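PDB 1U0M: 1,3,6,8-tetrahydroxynaphthalene synthase from Streptomyces coelicolor, which catalyses the iterative condensation of five malonyl-CoA units and cyclises the resulting pentaketide to 1,3,6,8-tetrahydroxynaphthalene, a precursor of melanin and naphthoquinone metabolites. Local coordinates for residues L195-G199 / Y309-A313; I170-C176 / I312-L318; R76-Y80 / F175-Y180; V19-T25 / R56-Q62. All coordinates share one frame; numbering follows the deposited sequence.

Interaction 1 of 4, residues L195-G199 / Y309-A313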
loop_
_atom_site.group_PDB
_atom_site.type_symbol
_atom_site.label_atom_id
_atom_site.label_comp_id
_atom_site.label_asym_id
_atom_site.label_seq_id
_atom_site.Cartn_x
_atom_site.Cartn_y
_atom_site.Cartn_z
ATOM N N LEU A 195 18.310 10.471 14.159
ATOM C CA LEU A 195 17.071 11.188 13.857
ATOM C C LEU A 195 15.722 10.462 13.968
ATOM O O LEU A 195 14.764 11.006 14.518
ATOM C CB LEU A 195 17.220 11.759 12.445
ATOM C CG LEU A 195 16.129 12.588 11.796
ATOM C CD1 LEU A 195 15.743 13.741 12.706
ATOM C CD2 LEU A 195 16.647 13.104 10.454
ATOM N N PHE A 196 15.627 9.249 13.436
ATOM C CA PHE A 196 14.357 8.526 13.464
ATOM C C PHE A 196 14.024 7.840 14.769
ATOM O O PHE A 196 14.911 7.345 15.453
ATOM C CB PHE A 196 14.303 7.497 12.344
ATOM C CG PHE A 196 14.340 8.094 10.978
ATOM C CD1 PHE A 196 15.555 8.448 10.396
ATOM C CD2 PHE A 196 13.164 8.340 10.284
ATOM C CE1 PHE A 196 15.598 9.044 9.141
ATOM C CE2 PHE A 196 13.193 8.941 9.023
ATOM C CZ PHE A 196 14.411 9.296 8.449
ATOM N N GLY A 197 12.732 7.813 15.093
ATOM C CA GLY A 197 12.259 7.177 16.317
ATOM C C GLY A 197 11.033 6.309 16.061
ATOM O O GLY A 197 10.610 6.127 14.908
ATOM N N ASP A 198 10.472 5.745 17.128
ATOM C CA ASP A 198 9.281 4.911 16.997
ATOM C C ASP A 198 8.047 5.637 17.569
ATOM O O ASP A 198 8.114 6.276 18.617
ATOM C CB ASP A 198 9.463 3.574 17.716
ATOM C CG ASP A 198 10.696 2.804 17.248
ATOM O OD1 ASP A 198 11.230 3.053 16.145
ATOM O OD2 ASP A 198 11.121 1.923 18.002
ATOM N N GLY A 199 6.924 5.538 16.866
ATOM C CA GLY A 199 5.701 6.196 17.311
ATOM C C GLY A 199 4.477 5.652 16.598
ATOM O O GLY A 199 4.575 5.128 15.488
ATOM N N TYR A 309 10.250 13.382 19.952
ATOM C CA TYR A 309 10.077 12.017 19.474
ATOM C C TYR A 309 11.061 11.651 18.373
ATOM O O TYR A 309 11.373 10.479 18.164
ATOM C CB TYR A 309 8.640 11.835 18.956
ATOM C CG TYR A 309 7.561 11.974 20.015
ATOM C CD1 TYR A 309 6.234 12.231 19.659
ATOM C CD2 TYR A 309 7.859 11.828 21.370
ATOM C CE1 TYR A 309 5.231 12.335 20.628
ATOM C CE2 TYR A 309 6.870 11.928 22.346
ATOM C CZ TYR A 309 5.560 12.181 21.970
ATOM O OH TYR A 309 4.583 12.270 22.935
ATOM N N GLY A 310 11.555 12.662 17.674
ATOM C CA GLY A 310 12.468 12.414 16.581
ATOM C C GLY A 310 11.601 12.265 15.356
ATOM O O GLY A 310 10.422 12.615 15.380
ATOM N N ASN A 311 12.164 11.747 14.277
ATOM C CA ASN A 311 11.379 11.564 13.076
ATOM C C ASN A 311 10.672 10.223 13.160
ATOM O O ASN A 311 11.297 9.166 13.026
ATOM C CB ASN A 311 12.265 11.590 11.843
ATOM C CG ASN A 311 11.468 11.708 10.584
ATOM O OD1 ASN A 311 10.363 11.150 10.480
ATOM N ND2 ASN A 311 12.009 12.430 9.604
ATOM N N ILE A 312 9.364 10.271 13.382
ATOM C CA ILE A 312 8.575 9.066 13.492
ATOM C C ILE A 312 7.771 8.832 12.215
ATOM O O ILE A 312 6.621 8.384 12.255
ATOM C CB ILE A 312 7.651 9.140 14.713
ATOM C CG1 ILE A 312 6.712 10.342 14.611
ATOM C CG2 ILE A 312 8.480 9.321 15.952
ATOM C CD1 ILE A 312 5.731 10.421 15.739
ATOM N N ALA A 313 8.407 9.140 11.086
ATOM C CA ALA A 313 7.830 8.968 9.761
ATOM C C ALA A 313 6.402 9.466 9.597
ATOM O O ALA A 313 6.065 10.567 10.019
ATOM C CB ALA A 313 7.912 7.505 9.346
HETATM O O HOH W 1 9.890 8.708 19.311
#
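Two first torsions bring the amide of N311 against the ring of F196. In N311 chi1 is -167°, which carries CG away on the far side from its own backbone N; in F196 chi1 is -64°, which holds the ring beside the backbone N, and the two side chains then run alongside each other in the same direction. Amide and ring planes are 23° apart. The CD2-CE2 side of the ring takes the contact: N311 CG lies 3.6 Å from F196 CE2, and N311 CB makes an off-centre CH-pi contact, 4.2 Å from the F196 ring centroid. L195 adds an apolar touch, its CG 4.0 Å from N311 CB.

The backbones are locked by a single bridge. N311 N donates almost straight to L195 O (2.7 Å), and G197 N donates to N311 O (2.9 Å) from above the carbonyl plane. Within the loop, A313 N bonds N311 OD1 (2.9 Å) in the carbonyl plane, an Asx turn that helps hold the amide in its rotation. Glycines fit here, since a CB on G310 would strike L195 O and one on G197 would strike Y309 O. A water bridges D198 O and Y309 O.

N311 comes about 4 Å from the side chain of C146, the probable active-site cysteine, consistent with the asparagine of a Cys-His-Asn triad. The loop 309-313 links helices 300-308 and 315-326, and here it meets the passage from helix 187-195 into strand 198-206, which pairs with strand 167-175 through G199 and E174.

Interaction 2 of 4, residues I170-C176 / I312-L318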
loop_
_atom_site.group_PDB
_atom_site.type_symbol
_atom_site.label_atom_id
_atom_site.label_comp_id
_atom_site.label_asym_id
_atom_site.label_seq_id
_atom_site.Cartn_x
_atom_site.Cartn_y
_atom_site.Cartn_z
ATOM N N ILE A 170 -7.570 6.546 10.351
ATOM C CA ILE A 170 -6.185 6.607 9.921
ATOM C C ILE A 170 -5.279 6.101 11.026
ATOM O O ILE A 170 -5.311 6.615 12.143
ATOM C CB ILE A 170 -5.768 8.035 9.599
ATOM C CG1 ILE A 170 -6.647 8.589 8.479
ATOM C CG2 ILE A 170 -4.307 8.063 9.195
ATOM C CD1 ILE A 170 -6.324 10.001 8.116
ATOM N N VAL A 171 -4.481 5.087 10.716
ATOM C CA VAL A 171 -3.546 4.528 11.687
ATOM C C VAL A 171 -2.139 4.554 11.128
ATOM O O VAL A 171 -1.886 4.049 10.042
ATOM C CB VAL A 171 -3.870 3.072 12.046
ATOM C CG1 VAL A 171 -2.834 2.549 13.024
ATOM C CG2 VAL A 171 -5.258 2.980 12.645
ATOM N N ALA A 172 -1.230 5.163 11.877
ATOM C CA ALA A 172 0.166 5.240 11.482
ATOM C C ALA A 172 0.981 4.466 12.523
ATOM O O ALA A 172 0.916 4.749 13.712
ATOM C CB ALA A 172 0.606 6.695 11.427
ATOM N N CYS A 173 1.741 3.480 12.074
ATOM C CA CYS A 173 2.554 2.681 12.983
ATOM C C CYS A 173 3.979 2.661 12.456
ATOM O O CYS A 173 4.243 2.090 11.404
ATOM C CB CYS A 173 1.999 1.257 13.065
ATOM S SG CYS A 173 2.757 0.243 14.334
ATOM N N GLU A 174 4.899 3.277 13.185
ATOM C CA GLU A 174 6.279 3.336 12.733
ATOM C C GLU A 174 7.316 2.973 13.793
ATOM O O GLU A 174 7.475 3.668 14.800
ATOM C CB GLU A 174 6.559 4.735 12.167
ATOM C CG GLU A 174 5.583 5.159 11.063
ATOM C CD GLU A 174 5.845 4.459 9.724
ATOM O OE1 GLU A 174 6.493 3.388 9.733
ATOM O OE2 GLU A 174 5.401 4.976 8.666
ATOM N N PHE A 175 8.025 1.873 13.548
ATOM C CA PHE A 175 9.071 1.393 14.447
ATOM C C PHE A 175 10.385 1.510 13.673
ATOM O O PHE A 175 11.000 0.494 13.300
ATOM C CB PHE A 175 8.809 -0.075 14.805
ATOM C CG PHE A 175 7.504 -0.317 15.524
ATOM C CD1 PHE A 175 6.787 -1.493 15.305
ATOM C CD2 PHE A 175 7.011 0.606 16.446
ATOM C CE1 PHE A 175 5.596 -1.754 15.992
ATOM C CE2 PHE A 175 5.817 0.358 17.144
ATOM C CZ PHE A 175 5.110 -0.826 16.915
ATOM N N CYS A 176 10.834 2.746 13.464
ATOM C CA CYS A 176 12.042 2.989 12.668
ATOM C C CYS A 176 13.285 2.320 13.234
ATOM O O CYS A 176 14.204 2.007 12.496
ATOM C CB CYS A 176 12.290 4.500 12.491
ATOM S SG CYS A 176 10.920 5.419 11.708
ATOM N N ILE A 312 9.364 10.271 13.382
ATOM C CA ILE A 312 8.575 9.066 13.492
ATOM C C ILE A 312 7.771 8.832 12.215
ATOM O O ILE A 312 6.621 8.384 12.255
ATOM C CB ILE A 312 7.651 9.140 14.713
ATOM C CG1 ILE A 312 6.712 10.342 14.611
ATOM C CG2 ILE A 312 8.480 9.321 15.952
ATOM C CD1 ILE A 312 5.731 10.421 15.739
ATOM N N ALA A 313 8.407 9.140 11.086
ATOM C CA ALA A 313 7.830 8.968 9.761
ATOM C C ALA A 313 6.402 9.466 9.597
ATOM O O ALA A 313 6.065 10.567 10.019
ATOM C CB ALA A 313 7.912 7.505 9.346
ATOM N N SER A 314 5.570 8.628 8.984
ATOM C CA SER A 314 4.178 8.943 8.701
ATOM C C SER A 314 3.399 9.502 9.886
ATOM O O SER A 314 2.428 10.232 9.700
ATOM C CB SER A 314 3.462 7.699 8.153
ATOM O OG SER A 314 3.368 6.661 9.123
ATOM N N ALA A 315 3.836 9.188 11.100
ATOM C CA ALA A 315 3.132 9.644 12.287
ATOM C C ALA A 315 3.408 11.088 12.702
ATOM O O ALA A 315 2.719 11.610 13.573
ATOM C CB ALA A 315 3.433 8.709 13.447
ATOM N N VAL A 316 4.394 11.743 12.092
ATOM C CA VAL A 316 4.704 13.123 12.468
ATOM C C VAL A 316 3.534 14.100 12.302
ATOM O O VAL A 316 3.160 14.774 13.264
ATOM C CB VAL A 316 5.912 13.683 11.680
ATOM C CG1 VAL A 316 6.066 15.168 11.963
ATOM C CG2 VAL A 316 7.187 12.952 12.085
ATOM N N VAL A 317 2.962 14.189 11.099
ATOM C CA VAL A 317 1.845 15.111 10.880
ATOM C C VAL A 317 0.799 14.960 11.963
ATOM O O VAL A 317 0.379 15.941 12.571
ATOM C CB VAL A 317 1.121 14.896 9.523
ATOM C CG1 VAL A 317 1.886 15.552 8.412
ATOM C CG2 VAL A 317 0.941 13.428 9.255
ATOM N N LEU A 318 0.394 13.719 12.198
ATOM C CA LEU A 318 -0.621 13.402 13.185
ATOM C C LEU A 318 -0.278 13.873 14.591
ATOM O O LEU A 318 -1.145 14.375 15.310
ATOM C CB LEU A 318 -0.887 11.895 13.186
ATOM C CG LEU A 318 -1.896 11.382 12.150
ATOM C CD1 LEU A 318 -1.591 11.966 10.782
ATOM C CD2 LEU A 318 -1.870 9.860 12.112
#
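The carboxylate of E174 has A313 CB over one face, 3.7 Å from E174 CD, and S314 OG at its edge, displaced slightly to the other side of the plane. S314 OG donates to E174 OE2 (2.7 Å) on the anti side, 20° out of the carboxylate plane. Both torsions serve this meeting. The glutamate chain bends at chi2 (-75°) and swings its end round to the serine, while chi1 of S314 (66°) puts OG in the crowded position between N and carbonyl carbon.

Alternate residues along strand 167-175 face the other segment, so I170, A172 and E174 form one row. A172 is the small one, and across it the chains draw near, with 5.4 Å between A172 CA and A315 CA. Its CB meets A315 CB at 4.0 Å and L318 CD2 at 4.1 Å; the same L318 CD2 lies 4.2 Å from I170 CG2, which ends the apolar row. Ahead of the helix, I312 to A315 form a type II' turn closed by A315 N to I312 O (3.1 Å), and this turn presents A313 and S314 to the glutamate. In the thiolase fold such a helix packs inside the layered core; I170 also touches helix 148-162.

The polar end of E174 is buried but well supplied: OE2 takes the serine, and OE1 takes C114 N and T115 OG1. The carboxylate is thereby fixed in rotation beneath A313, itself about 4 Å from the side chain of C146, so E174 probably helps position the loop lining the active site.

Interaction 3 of 4, residues R76-Y80 / F175-Y180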
loop_
_atom_site.group_PDB
_atom_site.type_symbol
_atom_site.label_atom_id
_atom_site.label_comp_id
_atom_site.label_asym_id
_atom_site.label_seq_id
_atom_site.Cartn_x
_atom_site.Cartn_y
_atom_site.Cartn_z
ATOM N N ARG A 76 13.536 -9.449 13.308
ATOM C CA ARG A 76 13.209 -8.027 13.401
ATOM C C ARG A 76 11.730 -7.864 13.034
ATOM O O ARG A 76 10.962 -7.243 13.753
ATOM C CB ARG A 76 14.072 -7.219 12.405
ATOM C CG ARG A 76 14.803 -5.997 12.979
ATOM C CD ARG A 76 16.089 -6.419 13.637
ATOM N NE ARG A 76 16.965 -5.348 14.120
ATOM C CZ ARG A 76 17.552 -4.416 13.360
ATOM N NH1 ARG A 76 17.356 -4.369 12.053
ATOM N NH2 ARG A 76 18.411 -3.563 13.909
ATOM N N ASN A 77 11.324 -8.438 11.907
ATOM C CA ASN A 77 9.938 -8.298 11.480
ATOM C C ASN A 77 8.963 -8.971 12.455
ATOM O O ASN A 77 7.801 -8.564 12.562
ATOM C CB ASN A 77 9.760 -8.853 10.069
ATOM C CG ASN A 77 8.662 -8.149 9.314
ATOM O OD1 ASN A 77 8.793 -6.976 8.959
ATOM N ND2 ASN A 77 7.559 -8.849 9.077
ATOM N N LYS A 78 9.435 -10.003 13.157
ATOM C CA LYS A 78 8.607 -10.676 14.154
ATOM C C LYS A 78 8.374 -9.650 15.268
ATOM O O LYS A 78 7.253 -9.469 15.740
ATOM C CB LYS A 78 9.322 -11.905 14.731
ATOM C CG LYS A 78 8.681 -13.246 14.374
ATOM C CD LYS A 78 9.102 -13.714 13.000
ATOM C CE LYS A 78 10.404 -14.484 13.067
ATOM N NZ LYS A 78 10.227 -15.850 13.642
ATOM N N VAL A 79 9.436 -8.961 15.682
ATOM C CA VAL A 79 9.283 -7.945 16.722
ATOM C C VAL A 79 8.282 -6.886 16.261
ATOM O O VAL A 79 7.469 -6.402 17.051
ATOM C CB VAL A 79 10.593 -7.243 17.025
ATOM C CG1 VAL A 79 10.371 -6.192 18.100
ATOM C CG2 VAL A 79 11.634 -8.263 17.439
ATOM N N TYR A 80 8.342 -6.545 14.973
ATOM C CA TYR A 80 7.452 -5.551 14.403
ATOM C C TYR A 80 5.992 -5.903 14.621
ATOM O O TYR A 80 5.254 -5.088 15.159
ATOM C CB TYR A 80 7.758 -5.347 12.905
ATOM C CG TYR A 80 6.743 -4.488 12.165
ATOM C CD1 TYR A 80 5.728 -5.073 11.404
ATOM C CD2 TYR A 80 6.752 -3.098 12.284
ATOM C CE1 TYR A 80 4.746 -4.297 10.790
ATOM C CE2 TYR A 80 5.771 -2.312 11.675
ATOM C CZ TYR A 80 4.770 -2.919 10.930
ATOM O OH TYR A 80 3.787 -2.150 10.334
ATOM N N PHE A 175 8.025 1.873 13.548
ATOM C CA PHE A 175 9.071 1.393 14.447
ATOM C C PHE A 175 10.385 1.510 13.673
ATOM O O PHE A 175 11.000 0.494 13.300
ATOM C CB PHE A 175 8.809 -0.075 14.805
ATOM C CG PHE A 175 7.504 -0.317 15.524
ATOM C CD1 PHE A 175 6.787 -1.493 15.305
ATOM C CD2 PHE A 175 7.011 0.606 16.446
ATOM C CE1 PHE A 175 5.596 -1.754 15.992
ATOM C CE2 PHE A 175 5.817 0.358 17.144
ATOM C CZ PHE A 175 5.110 -0.826 16.915
ATOM N N CYS A 176 10.834 2.746 13.464
ATOM C CA CYS A 176 12.042 2.989 12.668
ATOM C C CYS A 176 13.285 2.320 13.234
ATOM O O CYS A 176 14.204 2.007 12.496
ATOM C CB CYS A 176 12.290 4.500 12.491
ATOM S SG CYS A 176 10.920 5.419 11.708
ATOM N N SER A 177 13.308 2.109 14.543
ATOM C CA SER A 177 14.438 1.468 15.181
ATOM C C SER A 177 14.640 0.064 14.640
ATOM O O SER A 177 15.731 -0.480 14.723
ATOM C CB SER A 177 14.218 1.392 16.688
ATOM O OG SER A 177 13.093 0.590 16.986
ATOM N N LEU A 178 13.583 -0.531 14.097
ATOM C CA LEU A 178 13.675 -1.883 13.551
ATOM C C LEU A 178 14.275 -1.907 12.150
ATOM O O LEU A 178 14.302 -2.938 11.490
ATOM C CB LEU A 178 12.299 -2.554 13.553
ATOM C CG LEU A 178 11.803 -2.939 14.958
ATOM C CD1 LEU A 178 12.845 -3.837 15.633
ATOM C CD2 LEU A 178 11.593 -1.698 15.812
ATOM N N CYS A 179 14.755 -0.756 11.704
ATOM C CA CYS A 179 15.381 -0.650 10.403
ATOM C C CYS A 179 16.816 -0.204 10.590
ATOM O O CYS A 179 17.464 0.213 9.651
ATOM C CB CYS A 179 14.613 0.326 9.508
ATOM S SG CYS A 179 13.038 -0.348 8.893
ATOM N N TYR A 180 17.314 -0.301 11.819
ATOM C CA TYR A 180 18.700 0.068 12.110
ATOM C C TYR A 180 19.611 -0.983 11.478
ATOM O O TYR A 180 19.433 -2.179 11.719
ATOM C CB TYR A 180 18.940 0.111 13.624
ATOM C CG TYR A 180 20.402 0.254 13.994
ATOM C CD1 TYR A 180 21.135 1.397 13.630
ATOM C CD2 TYR A 180 21.069 -0.772 14.652
ATOM C CE1 TYR A 180 22.499 1.494 13.910
ATOM C CE2 TYR A 180 22.423 -0.685 14.936
ATOM C CZ TYR A 180 23.134 0.445 14.561
ATOM O OH TYR A 180 24.482 0.500 14.812
#
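R76 and Y80, one turn apart on helix 73-99, make the close contacts with 175-180, and V79 makes the looser one. R76 grips Y180 O end-on with two nitrogens, NH1 at 3.0 Å and NH2 at 2.8 Å from that one oxygen, which lies only 5° out of the guanidinium plane. The bend at chi2 (83°) takes the arginine chain obliquely across L178, with R76 CG 3.9 Å from L178 CD1, and the peptide carbon of L178 and S177 O come over one face of the guanidinium. At the other end Y80 CD2 packs 3.4 Å from F175 CD1; the rings meet obliquely, planes at 71°, and Y80 OH bonds S113.

Between these points the fit slackens. V79, partly exposed, reaches L178 only at 4.2 Å from its CG1 to L178 CD1. The Y180 ring, also partly exposed, leads away from the helix; its OH bonds R36, and it borders a bound polyethylene glycol.

With the guanidinium gone, as in an alanine here in place of R76, Y180 O is likely to lose both of these donors and a gap to open beside L178. Chemically, a buried guanidinium meets backbone oxygens: Y180 O alone takes hydrogen bonds from it, while L178 O stands 3.4 Å from R76 NH1 without a bond and S177 O lies over a face. These nearby carbonyls would probably favour the positive charge.

Interaction 4 of 4, residues V19-T25 / R56-Q62; sequences VPEHVIT and RTRHIVQ
H59 reaches from its strand under V19 and along V23. Its CB lies 3.6 Å from P20 CG, and the ring starts beneath V19, with V19 CG2 3.5 Å from H59 CG and equally near ND1. That methyl sits over the centre of one ring face, 9° off the ring normal, a CH-pi contact, and H59 CE1 stays under it, 3.7 Å from V19 CG2. On the other side of the ring, V23 CG2 lies 3.4 Å from H59 CD2 and 3.3 Å from H59 NE2, approaching obliquely. Cut back to alanine, this position is likely to leave the V19 methyl without a ring to sit on and V23 CG2 without its neighbour.

On the other face of the ribbon I24 lies along R58, I24 CG2 3.8 Å from R58 CB. A water joins I24 O to R58 NE, and R58 NH1 bonds N193 O and F196 O.

I60 N to H22 O, I24 N to R58 O and R58 N to I24 O (2.9 to 3.0 Å) form an antiparallel ladder, strand axes at 148°. Helices 26-37 and 43-52 fill the connection, so this is a two-stranded antiparallel ribbon rather than a tight hairpin, and T25 ends its first strand as the N-cap of helix 26-37.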
loop_
_atom_site.group_PDB
_atom_site.type_symbol
_atom_site.label_atom_id
_atom_site.label_comp_id
_atom_site.label_asym_id
_atom_site.label_seq_id
_atom_site.Cartn_x
_atom_site.Cartn_y
_atom_site.Cartn_z
ATOM N N VAL A 19 4.020 6.627 22.247
ATOM C CA VAL A 19 5.371 6.179 21.887
ATOM C C VAL A 19 5.871 5.174 22.922
ATOM O O VAL A 19 5.422 5.187 24.056
ATOM C CB VAL A 19 6.388 7.364 21.798
ATOM C CG1 VAL A 19 6.000 8.317 20.667
ATOM C CG2 VAL A 19 6.447 8.100 23.109
ATOM N N PRO A 20 6.800 4.284 22.538
ATOM C CA PRO A 20 7.342 3.269 23.456
ATOM C C PRO A 20 8.090 3.841 24.651
ATOM O O PRO A 20 8.555 4.978 24.619
ATOM C CB PRO A 20 8.223 2.412 22.551
ATOM C CG PRO A 20 8.695 3.407 21.516
ATOM C CD PRO A 20 7.427 4.182 21.209
ATOM N N GLU A 21 8.226 3.029 25.694
ATOM C CA GLU A 21 8.850 3.474 26.932
ATOM C C GLU A 21 10.364 3.604 26.998
ATOM O O GLU A 21 10.887 4.231 27.918
ATOM C CB GLU A 21 8.363 2.595 28.091
ATOM C CG GLU A 21 8.610 1.102 27.941
ATOM C CD GLU A 21 7.879 0.485 26.756
ATOM O OE1 GLU A 21 6.731 0.894 26.466
ATOM O OE2 GLU A 21 8.453 -0.423 26.121
ATOM N N HIS A 22 11.078 3.020 26.046
ATOM C CA HIS A 22 12.531 3.109 26.050
ATOM C C HIS A 22 12.956 4.439 25.404
ATOM O O HIS A 22 12.582 4.744 24.276
ATOM C CB HIS A 22 13.093 1.906 25.310
ATOM C CG HIS A 22 12.600 0.598 25.849
ATOM N ND1 HIS A 22 12.912 0.150 27.116
ATOM C CD2 HIS A 22 11.812 -0.356 25.297
ATOM C CE1 HIS A 22 12.341 -1.024 27.319
ATOM N NE2 HIS A 22 11.668 -1.354 26.231
ATOM N N VAL A 23 13.722 5.237 26.135
ATOM C CA VAL A 23 14.145 6.542 25.642
ATOM C C VAL A 23 15.632 6.662 25.398
ATOM O O VAL A 23 16.436 6.177 26.182
ATOM C CB VAL A 23 13.776 7.662 26.649
ATOM C CG1 VAL A 23 14.296 9.003 26.150
ATOM C CG2 VAL A 23 12.272 7.720 26.850
ATOM N N ILE A 24 15.997 7.313 24.302
ATOM C CA ILE A 24 17.401 7.549 24.019
ATOM C C ILE A 24 17.572 9.056 23.821
ATOM O O ILE A 24 16.881 9.687 22.999
ATOM C CB ILE A 24 17.920 6.753 22.784
ATOM C CG1 ILE A 24 19.407 7.064 22.577
ATOM C CG2 ILE A 24 17.095 7.057 21.557
ATOM C CD1 ILE A 24 20.107 6.209 21.534
ATOM N N THR A 25 18.468 9.624 24.626
ATOM C CA THR A 25 18.757 11.050 24.598
ATOM C C THR A 25 19.799 11.402 23.543
ATOM O O THR A 25 20.487 10.537 22.999
ATOM C CB THR A 25 19.325 11.530 25.936
ATOM O OG1 THR A 25 20.609 10.921 26.123
ATOM C CG2 THR A 25 18.403 11.146 27.106
ATOM N N ARG A 56 16.359 16.024 21.066
ATOM C CA ARG A 56 16.832 15.698 22.404
ATOM C C ARG A 56 16.496 14.276 22.866
ATOM O O ARG A 56 17.300 13.640 23.553
ATOM C CB ARG A 56 16.297 16.709 23.410
ATOM C CG ARG A 56 14.830 16.542 23.753
ATOM C CD ARG A 56 14.626 16.769 25.248
ATOM N NE ARG A 56 15.453 15.857 26.047
ATOM C CZ ARG A 56 15.570 15.903 27.374
ATOM N NH1 ARG A 56 14.918 16.827 28.072
ATOM N NH2 ARG A 56 16.336 15.017 28.004
ATOM N N THR A 57 15.318 13.779 22.495
ATOM C CA THR A 57 14.923 12.422 22.875
ATOM C C THR A 57 14.156 11.694 21.787
ATOM O O THR A 57 13.483 12.303 20.956
ATOM C CB THR A 57 14.023 12.392 24.121
ATOM O OG1 THR A 57 12.830 13.140 23.864
ATOM C CG2 THR A 57 14.739 12.959 25.304
ATOM N N ARG A 58 14.249 10.373 21.824
ATOM C CA ARG A 58 13.552 9.524 20.878
ATOM C C ARG A 58 13.090 8.306 21.655
ATOM O O ARG A 58 13.656 7.992 22.702
ATOM C CB ARG A 58 14.493 9.095 19.755
ATOM C CG ARG A 58 15.039 10.233 18.929
ATOM C CD ARG A 58 15.938 9.719 17.836
ATOM N NE ARG A 58 17.158 9.149 18.388
ATOM C CZ ARG A 58 17.939 8.302 17.728
ATOM N NH1 ARG A 58 17.613 7.936 16.501
ATOM N NH2 ARG A 58 19.041 7.822 18.294
ATOM N N HIS A 59 12.056 7.630 21.166
ATOM C CA HIS A 59 11.571 6.434 21.843
ATOM C C HIS A 59 11.699 5.239 20.915
ATOM O O HIS A 59 11.532 5.366 19.703
ATOM C CB HIS A 59 10.111 6.585 22.268
ATOM C CG HIS A 59 9.894 7.605 23.339
ATOM N ND1 HIS A 59 9.868 8.958 23.085
ATOM C CD2 HIS A 59 9.701 7.469 24.674
ATOM C CE1 HIS A 59 9.665 9.614 24.216
ATOM N NE2 HIS A 59 9.559 8.734 25.195
ATOM N N ILE A 60 12.026 4.086 21.485
ATOM C CA ILE A 60 12.153 2.864 20.704
ATOM C C ILE A 60 11.385 1.737 21.410
ATOM O O ILE A 60 11.228 1.754 22.633
ATOM C CB ILE A 60 13.634 2.486 20.517
ATOM C CG1 ILE A 60 14.330 2.400 21.872
ATOM C CG2 ILE A 60 14.321 3.522 19.626
ATOM C CD1 ILE A 60 15.839 2.184 21.776
ATOM N N VAL A 61 10.893 0.776 20.639
ATOM C CA VAL A 61 10.117 -0.306 21.217
ATOM C C VAL A 61 10.921 -1.335 22.016
ATOM O O VAL A 61 10.367 -1.992 22.894
ATOM C CB VAL A 61 9.267 -1.022 20.130
ATOM C CG1 VAL A 61 8.122 -0.104 19.687
ATOM C CG2 VAL A 61 10.134 -1.398 18.925
ATOM N N GLN A 62 12.212 -1.477 21.723
ATOM C CA GLN A 62 13.048 -2.425 22.464
ATOM C C GLN A 62 14.151 -1.687 23.232
ATOM O O GLN A 62 14.521 -0.577 22.874
ATOM C CB GLN A 62 13.743 -3.404 21.528
ATOM C CG GLN A 62 12.918 -4.042 20.436
ATOM C CD GLN A 62 13.802 -4.883 19.546
ATOM O OE1 GLN A 62 14.076 -6.040 19.846
ATOM N NE2 GLN A 62 14.292 -4.293 18.466
HETATM O O HOH W 2 18.205 10.395 20.597
#

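In the fold
D198 ties three of the contacts together. From interaction 1, D198 OD2 probably bonds S177 OG of interaction 3 (2.6 Å) and V61 N of interaction 4 (2.9 Å), while D198 N probably bonds H59 O (2.8 Å). Interactions 1 and 2, with centres about 8 Å apart, share I312 and A313 and join through G199 N and E174 O (2.8 Å) on neighbouring strands; both come about 4 Å from the side chain of C146. Interaction 3 shares F175 and C176 with interaction 2, where the segments overlap, but the side chain of C179 is about 11 Å from that of C146. Polyethylene glycol, probably from the crystallisation liquor, is bound about 3 to 4 Å from side chains of all four contacts (F196, C176, Y180, R58), which may mark a pocket.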